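Local coordinates for protein rhamnosidase B (PDB 2OKX) that probably hydrolyses terminal non-reducing alpha-L-rhamnose residues from rhamnosides, as an alpha-L-rhamnosidase of glycoside hydrolase family 78, at residues V468-E473 and L832-T837; V284-Y289 and H478-D483. All coordinates share one frame; numbering follows the deposited sequence.

How the interactions relate
From the N terminus the chain passes 284-289, at the start of strand 288-294 in the region matching domain D2. It next runs through strand 462-472, whose end holds most of 468-473, then through short strand 475-477 into the loop 478-483, where interaction 2 closes a loop of 188 residues. The helix-rich six-hairpin glycosidase region follows, and the end of helix 817-833 brings 832-837 back to 468-473, so interaction 1 closes a loop of 358. The two loops cross: 468-473 lies inside the first and 832-837 beyond its end. The concanavalin-like region meets both D2 and the helical domain; contact centres are about 18 Å apart, and V468 CA packs against T479 CG2 at 4.2 Å.

Interaction 1: residues V468-E473 and L832-T837; sequences VEYMRE and LRYDAT
A Schellman motif at the C-terminal end of helix 817-833, in the six-hairpin glycosidase domain, faces the end of strand 462-472 of the concanavalin-like domain, and Y470, R472, R833 and Y834 meet between them. D835, with positive phi, is the C-prime residue: D835 N bonds to L832 O at 2.9 Å. With chi1 at -177° the Y470 ring extends toward Y834; Y470 OH reaches Y834 CD2 at 3.3 Å, and Y470 CE2 packs on Y834 CB at 4.0 Å. The carbonyl of Y834 lies at the edge of the Y470 ring. R472 sets its CD at the edge of the Y834 ring, 4.1 Å from Y834 CD2, while R833 bends at chi2 and lays its CD over the centre of one face of that ring. The two guanidinium groups, planes 65° apart, bring like charges close, R472 NH2 to R833 NH1 at 3.5 Å; E473 OE1 makes a long salt bridge to R472 NH2, lying well out of the guanidinium plane. No direct hydrogen bond spans the contact; one water joins the sides, bonding weakly with Y470 OH, accepting from R472 NH1 at 2.9 Å and donating to Y834 O at 3.0 Å.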
loop_
_atom_site.group_PDB
_atom_site.type_symbol
_atom_site.label_atom_id
_atom_site.label_comp_id
_atom_site.label_asym_id
_atom_site.label_seq_id
_atom_site.Cartn_x
_atom_site.Cartn_y
_atom_site.Cartn_z
ATOM N N VAL A 468 -6.613 -12.523 -2.845
ATOM C CA VAL A 468 -7.631 -11.501 -3.058
ATOM C C VAL A 468 -8.215 -11.131 -1.699
ATOM O O VAL A 468 -8.037 -11.862 -0.724
ATOM C CB VAL A 468 -8.758 -11.980 -4.008
ATOM C CG1 VAL A 468 -8.164 -12.346 -5.363
ATOM C CG2 VAL A 468 -9.502 -13.164 -3.411
ATOM N N GLU A 469 -8.898 -9.992 -1.637
ATOM C CA GLU A 469 -9.488 -9.509 -0.390
ATOM C C GLU A 469 -10.960 -9.853 -0.234
ATOM O O GLU A 469 -11.452 -10.008 0.884
ATOM C CB GLU A 469 -9.410 -7.984 -0.315
ATOM C CG GLU A 469 -8.056 -7.364 -0.473
ATOM C CD GLU A 469 -8.114 -5.872 -0.220
ATOM O OE1 GLU A 469 -8.787 -5.157 -0.991
ATOM O OE2 GLU A 469 -7.494 -5.415 0.760
ATOM N N TYR A 470 -11.655 -9.950 -1.361
ATOM C CA TYR A 470 -13.087 -10.174 -1.343
ATOM C C TYR A 470 -13.651 -11.137 -2.379
ATOM O O TYR A 470 -13.249 -11.135 -3.540
ATOM C CB TYR A 470 -13.780 -8.809 -1.507
ATOM C CG TYR A 470 -15.288 -8.842 -1.432
ATOM C CD1 TYR A 470 -16.068 -9.013 -2.579
ATOM C CD2 TYR A 470 -15.939 -8.736 -0.203
ATOM C CE1 TYR A 470 -17.461 -9.079 -2.500
ATOM C CE2 TYR A 470 -17.323 -8.802 -0.115
ATOM C CZ TYR A 470 -18.079 -8.973 -1.261
ATOM O OH TYR A 470 -19.449 -9.039 -1.154
ATOM N N MET A 471 -14.593 -11.956 -1.933
ATOM C CA MET A 471 -15.299 -12.880 -2.801
ATOM C C MET A 471 -16.595 -13.263 -2.106
ATOM O O MET A 471 -16.660 -13.329 -0.872
ATOM C CB MET A 471 -14.436 -14.105 -3.170
ATOM C CG MET A 471 -13.875 -14.937 -2.053
ATOM S SD MET A 471 -12.521 -16.013 -2.680
ATOM C CE MET A 471 -13.404 -17.042 -3.859
ATOM N N ARG A 472 -17.643 -13.464 -2.897
ATOM C CA ARG A 472 -18.946 -13.800 -2.347
ATOM C C ARG A 472 -19.857 -14.462 -3.372
ATOM O O ARG A 472 -20.060 -13.936 -4.463
ATOM C CB ARG A 472 -19.636 -12.531 -1.828
ATOM C CG ARG A 472 -21.053 -12.758 -1.294
ATOM C CD ARG A 472 -21.789 -11.437 -1.045
ATOM N NE ARG A 472 -23.150 -11.649 -0.548
ATOM C CZ ARG A 472 -23.451 -11.995 0.699
ATOM N NH1 ARG A 472 -22.488 -12.164 1.601
ATOM N NH2 ARG A 472 -24.717 -12.192 1.043
ATOM N N GLU A 473 -20.386 -15.623 -3.007
ATOM C CA GLU A 473 -21.322 -16.365 -3.842
ATOM C C GLU A 473 -21.034 -16.404 -5.346
ATOM O O GLU A 473 -21.883 -16.031 -6.157
ATOM C CB GLU A 473 -22.733 -15.819 -3.586
ATOM C CG GLU A 473 -23.166 -15.990 -2.130
ATOM C CD GLU A 473 -24.516 -15.377 -1.809
ATOM O OE1 GLU A 473 -25.044 -15.666 -0.714
ATOM O OE2 GLU A 473 -25.047 -14.609 -2.633
ATOM N N LEU A 832 -19.822 -4.776 7.513
ATOM C CA LEU A 832 -19.979 -6.030 8.230
ATOM C C LEU A 832 -21.010 -6.943 7.566
ATOM O O LEU A 832 -20.926 -8.170 7.671
ATOM C CB LEU A 832 -20.382 -5.750 9.680
ATOM C CG LEU A 832 -19.265 -5.114 10.515
ATOM C CD1 LEU A 832 -19.833 -4.528 11.805
ATOM C CD2 LEU A 832 -18.203 -6.165 10.809
ATOM N N ARG A 833 -21.984 -6.344 6.886
ATOM C CA ARG A 833 -23.010 -7.131 6.215
ATOM C C ARG A 833 -22.336 -8.036 5.188
ATOM O O ARG A 833 -22.751 -9.176 4.989
ATOM C CB ARG A 833 -24.034 -6.219 5.531
ATOM C CG ARG A 833 -25.227 -6.968 4.914
ATOM C CD ARG A 833 -24.994 -7.327 3.440
ATOM N NE ARG A 833 -26.085 -8.147 2.899
ATOM C CZ ARG A 833 -26.209 -9.456 3.102
ATOM N NH1 ARG A 833 -25.310 -10.107 3.829
ATOM N NH2 ARG A 833 -27.235 -10.119 2.581
ATOM N N TYR A 834 -21.286 -7.525 4.552
ATOM C CA TYR A 834 -20.556 -8.298 3.554
ATOM C C TYR A 834 -19.351 -9.025 4.147
ATOM O O TYR A 834 -18.393 -9.344 3.445
ATOM C CB TYR A 834 -20.123 -7.390 2.395
ATOM C CG TYR A 834 -21.298 -6.872 1.595
ATOM C CD1 TYR A 834 -21.861 -5.623 1.864
ATOM C CD2 TYR A 834 -21.892 -7.662 0.616
ATOM C CE1 TYR A 834 -22.992 -5.176 1.177
ATOM C CE2 TYR A 834 -23.021 -7.225 -0.077
ATOM C CZ TYR A 834 -23.567 -5.985 0.212
ATOM O OH TYR A 834 -24.701 -5.569 -0.450
ATOM N N ASP A 835 -19.418 -9.282 5.449
ATOM C CA ASP A 835 -18.375 -10.001 6.180
ATOM C C ASP A 835 -16.994 -9.343 6.171
ATOM O O ASP A 835 -15.972 -10.027 6.163
ATOM C CB ASP A 835 -18.274 -11.441 5.653
ATOM C CG ASP A 835 -17.502 -12.355 6.590
ATOM O OD1 ASP A 835 -17.594 -12.163 7.820
ATOM O OD2 ASP A 835 -16.815 -13.276 6.101
ATOM N N ALA A 836 -16.961 -8.017 6.186
ATOM C CA ALA A 836 -15.691 -7.305 6.205
ATOM C C ALA A 836 -14.963 -7.588 7.524
ATOM O O ALA A 836 -15.591 -7.731 8.574
ATOM C CB ALA A 836 -15.928 -5.799 6.053
ATOM N N THR A 837 -13.641 -7.687 7.468
ATOM C CA THR A 837 -12.863 -7.919 8.677
ATOM C C THR A 837 -11.930 -6.729 8.857
ATOM O O THR A 837 -11.134 -6.682 9.794
ATOM C CB THR A 837 -12.048 -9.236 8.591
ATOM O OG1 THR A 837 -11.314 -9.276 7.361
ATOM C CG2 THR A 837 -12.985 -10.443 8.666
HETATM O O HOH W 1 -19.780 -11.191 1.493
#

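Interaction 2: residues V284-Y289 and H478-D483; sequences VQPERY and HTYGLD
Y480 reaches from the type II turn T479-L482 to P286 and E287, and its side chain carries the contact. From CB, which points toward 284-289, CG stands anti to the carbonyl carbon (chi1 -56°), and the ring lies with P286 over one face and H478 CB over the other, offset toward the rim. Y480 CG and CD1 each lie 3.8 Å from P286 CG, while Y480 CE2 touches P286 CD at 3.6 Å. Y480 CD2 and CZ also lie on P286 CD, 3.8 Å from each. P286, which follows a cis peptide bond, thereby makes a CH-pi contact, its CG 10° off the ring normal. At the CE1 edge, on the P286 side of the ring plane, E287 CG comes to 3.8 Å from Y480 CE1. At the tip Y480 OH donates to E287 OE1 at 2.5 Å, a short bond on the anti side of the carboxylate, with ring and carboxylate planes 63° apart. Y480 OH also accepts from a water that donates to Q285 O. Y289 OH donates to E287 OE2 from above the carboxylate plane at 2.6 Å, so the two hydroxyls probably hold its rotation. A phenylalanine in place of Y480 would probably leave E287 OE1 and the bridging water without their hydroxyl partner. At the surface, the loop between strands 475-477 and 485-489 meets the lead-in to strand 288-294 beside helix 397-402, whose V402 touches E287 and H478.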
loop_
_atom_site.group_PDB
_atom_site.type_symbol
_atom_site.label_atom_id
_atom_site.label_comp_id
_atom_site.label_asym_id
_atom_site.label_seq_id
_atom_site.Cartn_x
_atom_site.Cartn_y
_atom_site.Cartn_z
ATOM N N VAL A 284 -16.793 -8.455 -18.127
ATOM C CA VAL A 284 -17.252 -7.536 -17.100
ATOM C C VAL A 284 -16.108 -6.563 -16.854
ATOM O O VAL A 284 -15.008 -6.968 -16.470
ATOM C CB VAL A 284 -17.588 -8.276 -15.782
ATOM C CG1 VAL A 284 -18.028 -7.274 -14.722
ATOM C CG2 VAL A 284 -18.689 -9.307 -16.029
ATOM N N GLN A 285 -16.366 -5.282 -17.098
ATOM C CA GLN A 285 -15.357 -4.248 -16.913
ATOM C C GLN A 285 -14.571 -4.505 -15.636
ATOM O O GLN A 285 -15.149 -4.816 -14.595
ATOM C CB GLN A 285 -16.028 -2.876 -16.852
ATOM C CG GLN A 285 -15.074 -1.718 -16.648
ATOM C CD GLN A 285 -15.796 -0.386 -16.652
ATOM O OE1 GLN A 285 -16.725 -0.170 -15.873
ATOM N NE2 GLN A 285 -15.374 0.516 -17.532
ATOM N N PRO A 286 -13.241 -4.348 -15.687
ATOM C CA PRO A 286 -12.430 -3.926 -16.834
ATOM C C PRO A 286 -12.008 -5.029 -17.806
ATOM O O PRO A 286 -11.274 -4.763 -18.756
ATOM C CB PRO A 286 -11.226 -3.293 -16.164
ATOM C CG PRO A 286 -10.990 -4.255 -15.026
ATOM C CD PRO A 286 -12.398 -4.501 -14.485
ATOM N N GLU A 287 -12.455 -6.259 -17.580
ATOM C CA GLU A 287 -12.069 -7.361 -18.464
ATOM C C GLU A 287 -12.727 -7.268 -19.834
ATOM O O GLU A 287 -13.794 -6.683 -19.988
ATOM C CB GLU A 287 -12.447 -8.711 -17.850
ATOM C CG GLU A 287 -11.982 -8.922 -16.425
ATOM C CD GLU A 287 -12.442 -10.253 -15.864
ATOM O OE1 GLU A 287 -12.354 -10.442 -14.631
ATOM O OE2 GLU A 287 -12.886 -11.114 -16.658
ATOM N N ARG A 288 -12.077 -7.850 -20.835
ATOM C CA ARG A 288 -12.639 -7.863 -22.174
ATOM C C ARG A 288 -12.138 -9.082 -22.929
ATOM O O ARG A 288 -10.968 -9.454 -22.823
ATOM C CB ARG A 288 -12.280 -6.586 -22.940
ATOM C CG ARG A 288 -12.937 -6.527 -24.315
ATOM C CD ARG A 288 -12.686 -5.206 -25.029
ATOM N NE ARG A 288 -13.390 -4.089 -24.405
ATOM C CZ ARG A 288 -13.439 -2.863 -24.917
ATOM N NH1 ARG A 288 -12.826 -2.598 -26.067
ATOM N NH2 ARG A 288 -14.097 -1.900 -24.283
ATOM N N TYR A 289 -13.044 -9.711 -23.671
ATOM C CA TYR A 289 -12.710 -10.886 -24.468
ATOM C C TYR A 289 -13.284 -10.732 -25.875
ATOM O O TYR A 289 -14.419 -10.293 -26.047
ATOM C CB TYR A 289 -13.277 -12.157 -23.823
ATOM C CG TYR A 289 -12.886 -12.324 -22.372
ATOM C CD1 TYR A 289 -13.603 -11.679 -21.361
ATOM C CD2 TYR A 289 -11.765 -13.065 -22.016
ATOM C CE1 TYR A 289 -13.206 -11.767 -20.033
ATOM C CE2 TYR A 289 -11.358 -13.158 -20.688
ATOM C CZ TYR A 289 -12.083 -12.503 -19.702
ATOM O OH TYR A 289 -11.665 -12.564 -18.394
ATOM N N HIS A 478 -11.257 -9.517 -8.323
ATOM C CA HIS A 478 -9.848 -9.632 -8.669
ATOM C C HIS A 478 -9.108 -8.334 -8.405
ATOM O O HIS A 478 -9.678 -7.252 -8.526
ATOM C CB HIS A 478 -9.691 -10.064 -10.129
ATOM C CG HIS A 478 -10.078 -11.490 -10.359
ATOM N ND1 HIS A 478 -11.226 -11.852 -11.029
ATOM C CD2 HIS A 478 -9.502 -12.642 -9.949
ATOM C CE1 HIS A 478 -11.340 -13.169 -11.020
ATOM N NE2 HIS A 478 -10.307 -13.670 -10.371
ATOM N N THR A 479 -7.837 -8.454 -8.033
ATOM C CA THR A 479 -7.025 -7.291 -7.727
ATOM C C THR A 479 -6.447 -6.639 -8.986
ATOM O O THR A 479 -5.231 -6.544 -9.143
ATOM C CB THR A 479 -5.877 -7.670 -6.753
ATOM O OG1 THR A 479 -5.048 -8.677 -7.343
ATOM C CG2 THR A 479 -6.449 -8.225 -5.453
ATOM N N TYR A 480 -7.328 -6.191 -9.881
ATOM C CA TYR A 480 -6.896 -5.535 -11.119
ATOM C C TYR A 480 -5.911 -4.437 -10.743
ATOM O O TYR A 480 -6.203 -3.611 -9.876
ATOM C CB TYR A 480 -8.089 -4.911 -11.850
ATOM C CG TYR A 480 -9.204 -5.881 -12.155
ATOM C CD1 TYR A 480 -9.033 -6.910 -13.085
ATOM C CD2 TYR A 480 -10.428 -5.783 -11.499
ATOM C CE1 TYR A 480 -10.057 -7.818 -13.350
ATOM C CE2 TYR A 480 -11.453 -6.681 -11.753
ATOM C CZ TYR A 480 -11.265 -7.696 -12.677
ATOM O OH TYR A 480 -12.289 -8.585 -12.913
ATOM N N GLY A 481 -4.750 -4.434 -11.394
ATOM C CA GLY A 481 -3.734 -3.440 -11.098
ATOM C C GLY A 481 -2.721 -3.958 -10.092
ATOM O O GLY A 481 -1.754 -3.268 -9.747
ATOM N N LEU A 482 -2.939 -5.183 -9.626
ATOM C CA LEU A 482 -2.053 -5.797 -8.643
ATOM C C LEU A 482 -1.829 -7.278 -8.905
ATOM O O LEU A 482 -2.727 -8.094 -8.693
ATOM C CB LEU A 482 -2.636 -5.632 -7.236
ATOM C CG LEU A 482 -1.901 -6.338 -6.094
ATOM C CD1 LEU A 482 -0.589 -5.607 -5.804
ATOM C CD2 LEU A 482 -2.785 -6.364 -4.850
ATOM N N ASP A 483 -0.638 -7.625 -9.378
ATOM C CA ASP A 483 -0.309 -9.026 -9.609
ATOM C C ASP A 483 0.110 -9.561 -8.245
ATOM O O ASP A 483 1.298 -9.703 -7.951
ATOM C CB ASP A 483 0.841 -9.148 -10.608
ATOM C CG ASP A 483 0.368 -9.110 -12.044
ATOM O OD1 ASP A 483 -0.140 -8.057 -12.487
ATOM O OD2 ASP A 483 0.501 -10.148 -12.729
HETATM O O HOH W 2 -14.803 -7.631 -13.353
#